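Local coordinates for protein putative D-lactate dehydrogenase (Chlamydomonas reinhardtii, PDB 4ZGS) that binds NAD and serves as the pyruvate reductase of the algal chloroplast, probably turning pyruvate into D-lactate during fermentation, at residues E137-H142 against G187-Q192; H178-V183 against M231-T236; K203-D208 against G219-S224; K259-I264 against G284-L289. All coordinates share one frame; numbering follows the deposited sequence.

Contact 1 of 4, residues E137-H142 against G187-Q192; sequences ESVAEH and GAIGQQ. With NAD (nicotinamide-adenine-dinucleotide), chain I.
At the diphosphate-binding part of the NAD pocket, I189 of helix 188-200 packs against V139 and A140 of helix 136-151. The short axes of 137-142 and 188-192 approach to 8.1 Å, 50° apart. I189 CG2 touches V139 CG1 at 3.7 Å, the two branched side chains passing at a slant. With I189 CG1 beside its own backbone N (chi1 -68°), the longer arm is sent to the cofactor and CD1 sits 3.1 Å from NAD O5D, while also lying against V139. A140 CB, one residue on, fits 3.5 Å from Q192 CB and also rests near I189 O. G187 and G190 fit the GxGxxG pattern of a Rossmann fold. G187 is the N-cap, and the first amides of the helix point at the phosphates: A188 N bonds NAD O2A at 2.8 Å and I189 N bonds NAD O2N at 2.7 Å, both nearly straight. This helix end would favour the negative diphosphate. Away from NAD, the E137 carboxylate stacks on the Q192 amide, planes 27° apart and E137 OE2 3.8 Å from Q192 OE1. Their polar ends are held by other partners, E137 OE2 by a salt bridge to R177 of the second subunit and Q192 OE1 by R195.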
# COMPACT_ATOMS: atom_id res chain seq x y z
N GLU A 137 28.91 -7.68 -8.08
CA GLU A 137 28.52 -6.38 -7.55
C GLU A 137 27.02 -6.23 -7.42
O GLU A 137 26.55 -5.65 -6.43
CB GLU A 137 29.05 -5.25 -8.43
CG GLU A 137 30.48 -4.95 -8.25
CD GLU A 137 31.34 -5.83 -9.09
OE1 GLU A 137 30.77 -6.76 -9.72
OE2 GLU A 137 32.58 -5.60 -9.06
N SER A 138 26.27 -6.71 -8.41
CA SER A 138 24.80 -6.57 -8.38
C SER A 138 24.22 -7.15 -7.12
O SER A 138 23.44 -6.49 -6.44
CB SER A 138 24.15 -7.21 -9.60
OG SER A 138 24.29 -6.40 -10.74
N VAL A 139 24.62 -8.39 -6.83
CA VAL A 139 24.08 -9.13 -5.70
C VAL A 139 24.56 -8.51 -4.39
O VAL A 139 23.74 -8.20 -3.51
CB VAL A 139 24.47 -10.65 -5.81
CG1 VAL A 139 23.98 -11.46 -4.64
CG2 VAL A 139 23.94 -11.23 -7.11
N ALA A 140 25.86 -8.24 -4.29
CA ALA A 140 26.42 -7.65 -3.07
C ALA A 140 25.80 -6.28 -2.81
O ALA A 140 25.49 -5.96 -1.70
CB ALA A 140 27.93 -7.52 -3.16
N GLU A 141 25.63 -5.46 -3.84
CA GLU A 141 24.99 -4.17 -3.63
C GLU A 141 23.51 -4.37 -3.20
O GLU A 141 22.92 -3.48 -2.61
CB GLU A 141 25.08 -3.32 -4.89
CG GLU A 141 26.51 -2.92 -5.23
CD GLU A 141 26.65 -2.06 -6.47
OE1 GLU A 141 25.62 -1.73 -7.11
OE2 GLU A 141 27.80 -1.71 -6.81
N HIS A 142 22.89 -5.51 -3.50
CA HIS A 142 21.50 -5.66 -3.12
C HIS A 142 21.33 -5.91 -1.63
O HIS A 142 20.46 -5.32 -0.98
CB HIS A 142 20.83 -6.77 -3.92
CG HIS A 142 19.35 -6.79 -3.77
ND1 HIS A 142 18.53 -5.90 -4.43
CD2 HIS A 142 18.53 -7.62 -3.08
CE1 HIS A 142 17.28 -6.15 -4.12
NE2 HIS A 142 17.25 -7.18 -3.30
N GLY A 187 33.28 -15.83 -1.26
CA GLY A 187 33.45 -16.03 -2.68
C GLY A 187 33.20 -14.74 -3.44
O GLY A 187 33.24 -13.64 -2.85
N ALA A 188 32.99 -14.86 -4.75
CA ALA A 188 32.89 -13.70 -5.63
C ALA A 188 31.93 -12.63 -5.08
O ALA A 188 32.26 -11.45 -5.05
CB ALA A 188 32.45 -14.15 -7.01
N ILE A 189 30.75 -13.05 -4.62
CA ILE A 189 29.77 -12.14 -4.05
C ILE A 189 30.10 -11.63 -2.62
O ILE A 189 30.06 -10.42 -2.37
CB ILE A 189 28.40 -12.81 -4.04
CG1 ILE A 189 27.92 -12.98 -5.49
CG2 ILE A 189 27.41 -12.01 -3.26
CD1 ILE A 189 26.74 -13.92 -5.67
N GLY A 190 30.42 -12.54 -1.71
CA GLY A 190 30.82 -12.17 -0.36
C GLY A 190 32.02 -11.22 -0.37
O GLY A 190 32.06 -10.23 0.40
N GLN A 191 32.97 -11.47 -1.27
CA GLN A 191 34.11 -10.57 -1.43
C GLN A 191 33.65 -9.14 -1.72
O GLN A 191 34.21 -8.18 -1.15
CB GLN A 191 35.05 -11.06 -2.55
CG GLN A 191 36.29 -10.22 -2.77
CD GLN A 191 37.11 -10.74 -3.94
OE1 GLN A 191 37.22 -11.94 -4.15
NE2 GLN A 191 37.66 -9.83 -4.73
N GLN A 192 32.65 -8.99 -2.60
CA GLN A 192 32.15 -7.66 -2.91
C GLN A 192 31.39 -7.09 -1.71
O GLN A 192 31.44 -5.88 -1.46
CB GLN A 192 31.25 -7.67 -4.15
CG GLN A 192 31.99 -8.03 -5.44
CD GLN A 192 33.24 -7.16 -5.65
OE1 GLN A 192 33.24 -5.96 -5.36
NE2 GLN A 192 34.31 -7.76 -6.12
PA NAD I . 31.42 -18.36 -4.91
O1A NAD I . 31.92 -19.72 -5.18
O2A NAD I . 32.58 -17.56 -5.38
O5B NAD I . 31.10 -18.12 -3.36
C5B NAD I . 30.86 -19.21 -2.46
C4B NAD I . 31.89 -19.26 -1.38
O4B NAD I . 31.34 -19.90 -0.15
C3B NAD I . 33.09 -20.04 -1.79
O3B NAD I . 34.32 -19.29 -1.59
C2B NAD I . 33.12 -21.23 -0.93
O2B NAD I . 34.49 -21.61 -0.67
C1B NAD I . 32.43 -20.82 0.31
N9A NAD I . 31.97 -21.90 1.09
C8A NAD I . 31.87 -23.27 0.70
N7A NAD I . 31.38 -24.03 1.77
C5A NAD I . 31.19 -23.16 2.82
C6A NAD I . 30.73 -23.26 4.17
N6A NAD I . 30.33 -24.51 4.72
N1A NAD I . 30.68 -22.22 4.87
C2A NAD I . 30.99 -21.09 4.54
N3A NAD I . 31.43 -20.80 3.36
C4A NAD I . 31.57 -21.81 2.39
O3 NAD I . 30.13 -18.01 -5.81
PN NAD I . 29.36 -16.61 -5.79
O1N NAD I . 29.44 -15.92 -7.10
O2N NAD I . 30.03 -15.64 -4.89
O5D NAD I . 27.85 -16.83 -5.34
C5D NAD I . 27.00 -17.80 -5.95
C4D NAD I . 25.74 -17.78 -5.17
O4D NAD I . 24.95 -16.58 -5.50
C3D NAD I . 24.85 -18.91 -5.47
O3D NAD I . 25.28 -20.12 -4.79
C2D NAD I . 23.57 -18.43 -4.95
O2D NAD I . 23.49 -18.75 -3.54
C1D NAD I . 23.56 -16.96 -5.14
N1N NAD I . 22.65 -16.58 -6.14
C2N NAD I . 21.74 -15.52 -5.90
C3N NAD I . 20.82 -15.15 -6.88
C7N NAD I . 19.83 -14.01 -6.63
O7N NAD I . 19.39 -13.83 -5.51
N7N NAD I . 19.42 -13.17 -7.69
C4N NAD I . 20.79 -15.84 -8.11
C5N NAD I . 21.69 -16.90 -8.35
C6N NAD I . 22.61 -17.26 -7.37

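Contact 2 of 4, residues H178-V183 against M231-T236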
# COMPACT_ATOMS: atom_id res chain seq x y z
N HIS A 178 30.22 2.74 12.42
CA HIS A 178 31.20 1.91 13.13
C HIS A 178 30.72 0.50 13.48
O HIS A 178 31.36 -0.20 14.25
CB HIS A 178 31.74 2.68 14.32
CG HIS A 178 32.56 3.87 13.90
ND1 HIS A 178 32.07 5.15 13.89
CD2 HIS A 178 33.83 3.95 13.45
CE1 HIS A 178 33.01 5.98 13.46
NE2 HIS A 178 34.09 5.27 13.18
N LYS A 179 29.57 0.09 12.95
CA LYS A 179 28.99 -1.21 13.25
C LYS A 179 29.83 -2.42 12.83
O LYS A 179 30.55 -2.38 11.83
CB LYS A 179 27.62 -1.31 12.59
CG LYS A 179 26.67 -0.21 13.01
CD LYS A 179 26.51 -0.23 14.52
CE LYS A 179 25.86 1.04 15.05
NZ LYS A 179 24.40 1.08 14.75
N VAL A 180 29.73 -3.50 13.61
CA VAL A 180 30.39 -4.76 13.30
C VAL A 180 29.53 -5.61 12.37
O VAL A 180 28.37 -5.91 12.67
CB VAL A 180 30.64 -5.58 14.55
CG1 VAL A 180 31.27 -6.92 14.17
CG2 VAL A 180 31.51 -4.82 15.51
N VAL A 181 30.12 -6.00 11.24
CA VAL A 181 29.49 -6.74 10.16
C VAL A 181 30.18 -8.07 9.87
O VAL A 181 31.34 -8.07 9.47
CB VAL A 181 29.55 -5.92 8.90
CG1 VAL A 181 29.12 -6.77 7.67
CG2 VAL A 181 28.77 -4.65 9.09
N GLY A 182 29.51 -9.18 10.17
CA GLY A 182 29.93 -10.49 9.71
C GLY A 182 29.56 -10.80 8.28
O GLY A 182 28.38 -10.83 7.95
N VAL A 183 30.54 -11.11 7.44
CA VAL A 183 30.24 -11.65 6.12
C VAL A 183 30.48 -13.12 6.15
O VAL A 183 31.60 -13.55 6.47
CB VAL A 183 31.07 -11.04 5.01
CG1 VAL A 183 30.77 -11.73 3.72
CG2 VAL A 183 30.79 -9.55 4.90
N MET A 231 29.65 -11.55 17.74
CA MET A 231 30.04 -10.15 17.74
C MET A 231 29.26 -9.24 16.79
O MET A 231 29.38 -8.03 16.89
CB MET A 231 31.52 -10.03 17.41
CG MET A 231 31.88 -10.41 15.97
SD MET A 231 33.64 -10.08 15.61
CE MET A 231 33.97 -11.34 14.39
N SER A 232 28.46 -9.81 15.89
CA SER A 232 27.96 -9.01 14.78
C SER A 232 26.66 -8.25 15.03
O SER A 232 25.69 -8.81 15.56
CB SER A 232 27.82 -9.89 13.54
OG SER A 232 29.08 -10.49 13.23
N ASP A 233 26.63 -6.99 14.61
CA ASP A 233 25.42 -6.19 14.58
C ASP A 233 24.62 -6.58 13.37
O ASP A 233 23.38 -6.50 13.33
CB ASP A 233 25.74 -4.70 14.52
CG ASP A 233 26.51 -4.20 15.75
OD1 ASP A 233 26.02 -4.39 16.89
OD2 ASP A 233 27.58 -3.57 15.56
N ILE A 234 25.40 -6.96 12.36
CA ILE A 234 24.91 -7.33 11.05
C ILE A 234 25.61 -8.57 10.53
O ILE A 234 26.86 -8.65 10.54
CB ILE A 234 25.13 -6.22 10.03
CG1 ILE A 234 24.55 -4.91 10.54
CG2 ILE A 234 24.51 -6.61 8.72
CD1 ILE A 234 24.89 -3.73 9.66
N VAL A 235 24.80 -9.53 10.10
CA VAL A 235 25.26 -10.75 9.47
C VAL A 235 24.65 -10.86 8.08
O VAL A 235 23.43 -10.73 7.92
CB VAL A 235 24.89 -11.98 10.28
CG1 VAL A 235 25.24 -13.23 9.52
CG2 VAL A 235 25.63 -11.95 11.61
N THR A 236 25.50 -11.07 7.08
CA THR A 236 25.03 -11.22 5.71
C THR A 236 25.51 -12.52 5.10
O THR A 236 26.71 -12.78 5.05
CB THR A 236 25.46 -10.04 4.84
OG1 THR A 236 25.08 -10.31 3.48
CG2 THR A 236 26.98 -9.87 4.87
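V180 to V183 run parallel to I234 to T236, the strand axes 4.7 Å apart and 18° from aligned, as neighbouring strands of the parallel Rossmann sheet. G182 sits astride the pairing: its N donates to I234 O at 2.7 Å and its O accepts T236 N at 3.0 Å. Toward the N-terminal ends of the strands, where S232 has just left the preceding helix, V180 O takes two amides, D233 N at 2.8 Å and I234 N at 3.2 Å. On one sheet face V181 lies beside I234 and V183 beside T236, each pair pointing the same way; V181 CG2 meets I234 CD1 at 4.0 Å, and helix 136-151 covers this face through I147 and A143. At the same N-terminal ends V180 CG1 leans on M231 O. M231 CG, wedged between its own backbone N and carbonyl carbon (chi1 68°), meets the same methyl, and the methionine continues to F205 of strand 203-207. The D233 carboxylate is shared between two partners: OD1 forms a salt bridge with K258, and OD2 accepts V180 N at 2.9 Å on the anti side of the carboxylate, 18° out of its plane.

Contact 3 of 4, residues K203-D208 against G219-S224. With NAD (nicotinamide-adenine-dinucleotide), chain I.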
# COMPACT_ATOMS: atom_id res chain seq x y z
N LYS A 203 33.11 -2.11 10.60
CA LYS A 203 34.18 -3.02 10.99
C LYS A 203 33.75 -4.38 10.49
O LYS A 203 32.85 -5.00 11.06
CB LYS A 203 34.39 -3.05 12.50
CG LYS A 203 34.64 -1.68 13.13
CD LYS A 203 34.62 -1.79 14.63
CE LYS A 203 34.78 -0.45 15.30
NZ LYS A 203 34.73 -0.57 16.79
N VAL A 204 34.40 -4.86 9.45
CA VAL A 204 33.93 -6.05 8.79
C VAL A 204 34.73 -7.25 9.27
O VAL A 204 35.93 -7.20 9.43
CB VAL A 204 34.03 -5.92 7.28
CG1 VAL A 204 33.41 -7.13 6.59
CG2 VAL A 204 33.33 -4.64 6.84
N PHE A 205 34.02 -8.34 9.54
CA PHE A 205 34.66 -9.59 9.91
C PHE A 205 34.13 -10.62 8.95
O PHE A 205 33.08 -10.42 8.36
CB PHE A 205 34.41 -9.95 11.38
CG PHE A 205 35.09 -9.01 12.34
CD1 PHE A 205 34.55 -7.76 12.60
CD2 PHE A 205 36.27 -9.37 12.97
CE1 PHE A 205 35.17 -6.89 13.46
CE2 PHE A 205 36.91 -8.50 13.84
CZ PHE A 205 36.35 -7.26 14.08
N ALA A 206 34.88 -11.68 8.72
CA ALA A 206 34.49 -12.66 7.72
C ALA A 206 34.68 -14.04 8.25
O ALA A 206 35.57 -14.29 9.08
CB ALA A 206 35.29 -12.48 6.45
N TYR A 207 33.86 -14.95 7.73
CA TYR A 207 34.03 -16.36 7.96
C TYR A 207 33.95 -17.09 6.64
O TYR A 207 33.05 -16.85 5.83
CB TYR A 207 32.96 -16.91 8.89
CG TYR A 207 32.96 -18.42 8.91
CD1 TYR A 207 33.85 -19.11 9.72
CD2 TYR A 207 32.15 -19.15 8.06
CE1 TYR A 207 33.87 -20.50 9.73
CE2 TYR A 207 32.17 -20.54 8.06
CZ TYR A 207 33.03 -21.20 8.90
OH TYR A 207 33.07 -22.58 8.91
N ASP A 208 34.87 -18.03 6.44
CA ASP A 208 34.76 -18.93 5.32
C ASP A 208 35.55 -20.15 5.63
O ASP A 208 36.48 -20.10 6.43
CB ASP A 208 35.26 -18.31 4.03
CG ASP A 208 34.81 -19.09 2.80
OD1 ASP A 208 35.12 -20.30 2.72
OD2 ASP A 208 34.11 -18.51 1.94
N GLY A 219 42.26 -6.01 4.48
CA GLY A 219 42.45 -5.90 5.91
C GLY A 219 41.26 -6.34 6.72
O GLY A 219 41.00 -5.75 7.78
N ILE A 220 40.51 -7.32 6.21
CA ILE A 220 39.39 -7.89 6.94
C ILE A 220 39.74 -9.23 7.57
O ILE A 220 40.03 -10.18 6.86
CB ILE A 220 38.18 -8.06 6.05
CG1 ILE A 220 37.67 -6.69 5.61
CG2 ILE A 220 37.11 -8.88 6.77
CD1 ILE A 220 36.64 -6.74 4.50
N PRO A 221 39.68 -9.33 8.91
CA PRO A 221 40.06 -10.56 9.62
C PRO A 221 39.08 -11.73 9.46
O PRO A 221 37.86 -11.53 9.40
CB PRO A 221 40.12 -10.11 11.08
CG PRO A 221 39.25 -8.92 11.16
CD PRO A 221 39.31 -8.24 9.83
N TYR A 222 39.61 -12.94 9.37
CA TYR A 222 38.82 -14.17 9.43
C TYR A 222 38.70 -14.74 10.85
O TYR A 222 39.69 -14.86 11.57
CB TYR A 222 39.40 -15.21 8.48
CG TYR A 222 39.01 -14.92 7.06
CD1 TYR A 222 39.67 -13.94 6.32
CD2 TYR A 222 37.93 -15.58 6.46
CE1 TYR A 222 39.28 -13.65 5.02
CE2 TYR A 222 37.55 -15.31 5.17
CZ TYR A 222 38.22 -14.34 4.45
OH TYR A 222 37.83 -14.07 3.16
N VAL A 223 37.47 -15.02 11.27
CA VAL A 223 37.22 -15.56 12.59
C VAL A 223 36.36 -16.79 12.45
O VAL A 223 35.99 -17.16 11.33
CB VAL A 223 36.51 -14.55 13.50
CG1 VAL A 223 37.35 -13.27 13.61
CG2 VAL A 223 35.11 -14.26 12.98
N SER A 224 36.07 -17.46 13.56
CA SER A 224 35.18 -18.61 13.51
C SER A 224 33.71 -18.18 13.33
O SER A 224 33.33 -17.02 13.54
CB SER A 224 35.36 -19.50 14.75
OG SER A 224 34.71 -18.98 15.88
PA NAD I . 31.42 -18.36 -4.91
O1A NAD I . 31.92 -19.72 -5.18
O2A NAD I . 32.58 -17.56 -5.38
O5B NAD I . 31.10 -18.12 -3.36
C5B NAD I . 30.86 -19.21 -2.46
C4B NAD I . 31.89 -19.26 -1.38
O4B NAD I . 31.34 -19.90 -0.15
C3B NAD I . 33.09 -20.04 -1.79
O3B NAD I . 34.32 -19.29 -1.59
C2B NAD I . 33.12 -21.23 -0.93
O2B NAD I . 34.49 -21.61 -0.67
C1B NAD I . 32.43 -20.82 0.31
N9A NAD I . 31.97 -21.90 1.09
C8A NAD I . 31.87 -23.27 0.70
N7A NAD I . 31.38 -24.03 1.77
C5A NAD I . 31.19 -23.16 2.82
C6A NAD I . 30.73 -23.26 4.17
N6A NAD I . 30.33 -24.51 4.72
N1A NAD I . 30.68 -22.22 4.87
C2A NAD I . 30.99 -21.09 4.54
N3A NAD I . 31.43 -20.80 3.36
C4A NAD I . 31.57 -21.81 2.39
O3 NAD I . 30.13 -18.01 -5.81
PN NAD I . 29.36 -16.61 -5.79
O1N NAD I . 29.44 -15.92 -7.10
O2N NAD I . 30.03 -15.64 -4.89
O5D NAD I . 27.85 -16.83 -5.34
C5D NAD I . 27.00 -17.80 -5.95
C4D NAD I . 25.74 -17.78 -5.17
O4D NAD I . 24.95 -16.58 -5.50
C3D NAD I . 24.85 -18.91 -5.47
O3D NAD I . 25.28 -20.12 -4.79
C2D NAD I . 23.57 -18.43 -4.95
O2D NAD I . 23.49 -18.75 -3.54
C1D NAD I . 23.56 -16.96 -5.14
N1N NAD I . 22.65 -16.58 -6.14
C2N NAD I . 21.74 -15.52 -5.90
C3N NAD I . 20.82 -15.15 -6.88
C7N NAD I . 19.83 -14.01 -6.63
O7N NAD I . 19.39 -13.83 -5.51
N7N NAD I . 19.42 -13.17 -7.69
C4N NAD I . 20.79 -15.84 -8.11
C5N NAD I . 21.69 -16.90 -8.35
C6N NAD I . 22.61 -17.26 -7.37
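A206 CB sits over one face of the Y222 ring, 4.0 Å from its centroid and 17° off the normal, a CH-pi contact displaced toward the CE2 rim. I220 CG2 touches the same methyl, and I220 CD1 meets V204 CG1 at 3.9 Å. With I220 CG1 beside its backbone N (chi1 -66°), CD1 goes to V204 while CG2 lies against V204 O. Farther out, F205 CD2 approaches P221 CG at 3.5 Å and V223 CG1 more loosely. Strand 203-207 is the outermost on its side of the Rossmann sheet, and the loop 219-224 slants across that border strand and joins it through a single backbone bridge: A206 N donates to P221 O at 3.1 Å, and V223 N to A206 O at 3.0 Å. Y207 presents its ring edge to V223 O, 3.3 Å from CD1, and its CE2 side to the NAD adenine. D208, just past the C-terminal end of the strand, where Rossmann enzymes commonly place an acid near the adenosine ribose, brings OD2 to 3.3 Å from NAD C1B. T186 N bonds OD2 and K210 N bonds OD1, fixing the carboxylate's rotation; Y222 OH, at the far end of its ring, is tied to N212 N.

Contact 4 of 4, residues K259-I264 against G284-L289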
# COMPACT_ATOMS: atom_id res chain seq x y z
N LYS A 259 21.98 -9.79 20.48
CA LYS A 259 20.61 -9.31 20.54
C LYS A 259 20.39 -8.06 19.72
O LYS A 259 21.02 -7.04 19.94
CB LYS A 259 20.20 -9.05 21.99
CG LYS A 259 18.75 -8.53 22.12
CD LYS A 259 18.16 -8.77 23.50
CE LYS A 259 16.67 -8.43 23.56
NZ LYS A 259 16.19 -8.69 24.95
N GLY A 260 19.44 -8.12 18.80
CA GLY A 260 19.13 -6.98 17.97
C GLY A 260 19.80 -7.09 16.62
O GLY A 260 19.70 -6.17 15.80
N VAL A 261 20.45 -8.23 16.37
CA VAL A 261 21.18 -8.43 15.13
C VAL A 261 20.29 -8.31 13.91
O VAL A 261 19.16 -8.74 13.93
CB VAL A 261 21.83 -9.81 15.05
CG1 VAL A 261 20.77 -10.91 15.04
CG2 VAL A 261 22.62 -9.90 13.77
N MET A 262 20.81 -7.68 12.87
CA MET A 262 20.17 -7.63 11.55
C MET A 262 20.72 -8.75 10.70
O MET A 262 21.94 -8.81 10.48
CB MET A 262 20.42 -6.28 10.86
CG MET A 262 20.00 -6.19 9.39
SD MET A 262 20.16 -4.48 8.81
CE MET A 262 19.21 -3.60 10.04
N LEU A 263 19.86 -9.63 10.21
CA LEU A 263 20.29 -10.76 9.38
C LEU A 263 19.90 -10.50 7.94
O LEU A 263 18.77 -10.15 7.69
CB LEU A 263 19.68 -12.07 9.87
CG LEU A 263 19.87 -13.31 9.03
CD1 LEU A 263 21.36 -13.53 8.85
CD2 LEU A 263 19.24 -14.48 9.76
N ILE A 264 20.84 -10.65 7.02
CA ILE A 264 20.58 -10.43 5.59
C ILE A 264 20.88 -11.67 4.81
O ILE A 264 21.98 -12.21 4.89
CB ILE A 264 21.42 -9.31 5.03
CG1 ILE A 264 21.15 -8.03 5.80
CG2 ILE A 264 21.11 -9.14 3.56
CD1 ILE A 264 19.74 -7.57 5.69
N GLY A 284 13.09 -10.39 20.15
CA GLY A 284 14.05 -9.33 19.90
C GLY A 284 15.47 -9.81 19.61
O GLY A 284 16.36 -8.98 19.36
N GLN A 285 15.67 -11.13 19.65
CA GLN A 285 16.96 -11.73 19.35
C GLN A 285 17.38 -11.39 17.93
O GLN A 285 18.50 -10.91 17.73
CB GLN A 285 16.92 -13.25 19.56
CG GLN A 285 18.28 -13.92 19.35
CD GLN A 285 19.40 -13.38 20.27
OE1 GLN A 285 19.17 -12.57 21.17
NE2 GLN A 285 20.63 -13.84 20.02
N ILE A 286 16.51 -11.63 16.96
CA ILE A 286 16.73 -11.04 15.64
C ILE A 286 16.00 -9.72 15.55
O ILE A 286 14.77 -9.66 15.60
CB ILE A 286 16.26 -11.92 14.49
CG1 ILE A 286 17.12 -13.17 14.36
CG2 ILE A 286 16.38 -11.16 13.21
CD1 ILE A 286 16.77 -14.02 13.14
N GLY A 287 16.77 -8.65 15.41
CA GLY A 287 16.19 -7.32 15.34
C GLY A 287 15.67 -6.95 13.97
O GLY A 287 14.77 -6.13 13.85
N ALA A 288 16.23 -7.52 12.91
CA ALA A 288 15.74 -7.18 11.59
C ALA A 288 16.10 -8.25 10.57
O ALA A 288 17.00 -9.06 10.78
CB ALA A 288 16.26 -5.82 11.15
N LEU A 289 15.33 -8.32 9.51
CA LEU A 289 15.58 -9.35 8.54
C LEU A 289 15.37 -8.77 7.16
O LEU A 289 14.27 -8.28 6.88
CB LEU A 289 14.65 -10.53 8.80
CG LEU A 289 14.82 -11.85 8.06
CD1 LEU A 289 15.99 -12.66 8.61
CD2 LEU A 289 13.50 -12.66 8.07
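M262 and A288 meet across neighbouring parallel strands of a beta-alpha-beta unit, strand 261-265, helix 277-283 and strand 286-291, within the Rossmann sheet. M262 CB lies 4.2 Å from A288 CB. CG, anti to the backbone N, is slightly nearer that methyl at 4.1 Å. SD, next along, stands farther off, but the bend at chi3 (-53°) folds the tip back, and CE comes to 3.9 Å from A288 CB, so the small alanine is met by both the root and the tip of the methionine. L150 and N151 of helix 136-151 also touch M262. On the other face L263 and L289 lie side by side and point the same way, L263 CD2 meeting L289 CD1 at 3.9 Å; I286 CD1 adds a looser contact to the same CD2, and helix 277-283 packs on I286 and L289 through L277.

The short strands 261-264 and 286-289 lie 32° apart, and their backbone bonds are uneven. L263 N reaches A288 O at 3.0 Å with a nearly straight N-H, yet from 37° above the carbonyl plane. V261 O takes G287 N at 2.8 Å and A288 N weakly. Nearer the N-terminal ends, G260 N bonds Q285 O at 3.1 Å. V261 CG1 also rests against this Q285 carbonyl. The Q285 chain, bent at chi2, carries its amide to the end of helix 251-254 and the chain just after it: NE2 donates to I254 O and M257 O, and OE1 lies 3.6 Å from K259 CA.

Overall arrangement
From the N terminus, residues 137-142 open contact 1, and before it closes at 187-192, residues 178-183 open contact 2; the two loops therefore cross, joined by the turn from strand 180-184 into helix 188-200. Contact 3 opens and closes within the loop of contact 2, which ends at 231-236. Contact 4 follows in series, its loop shorter than that of contact 2. In one parallel sheet, contact 2 pairs 180-184 with 234-237, contact 4 pairs 261-265 with 286-291, and contact 3 lays a loop on border strand 203-207; backbone bonds between contacts join 203-207 to 180-184 and 234-237 to 261-265. Contact 1 sets helix 136-151 against helix 188-200, and NAD touches both it and contact 3.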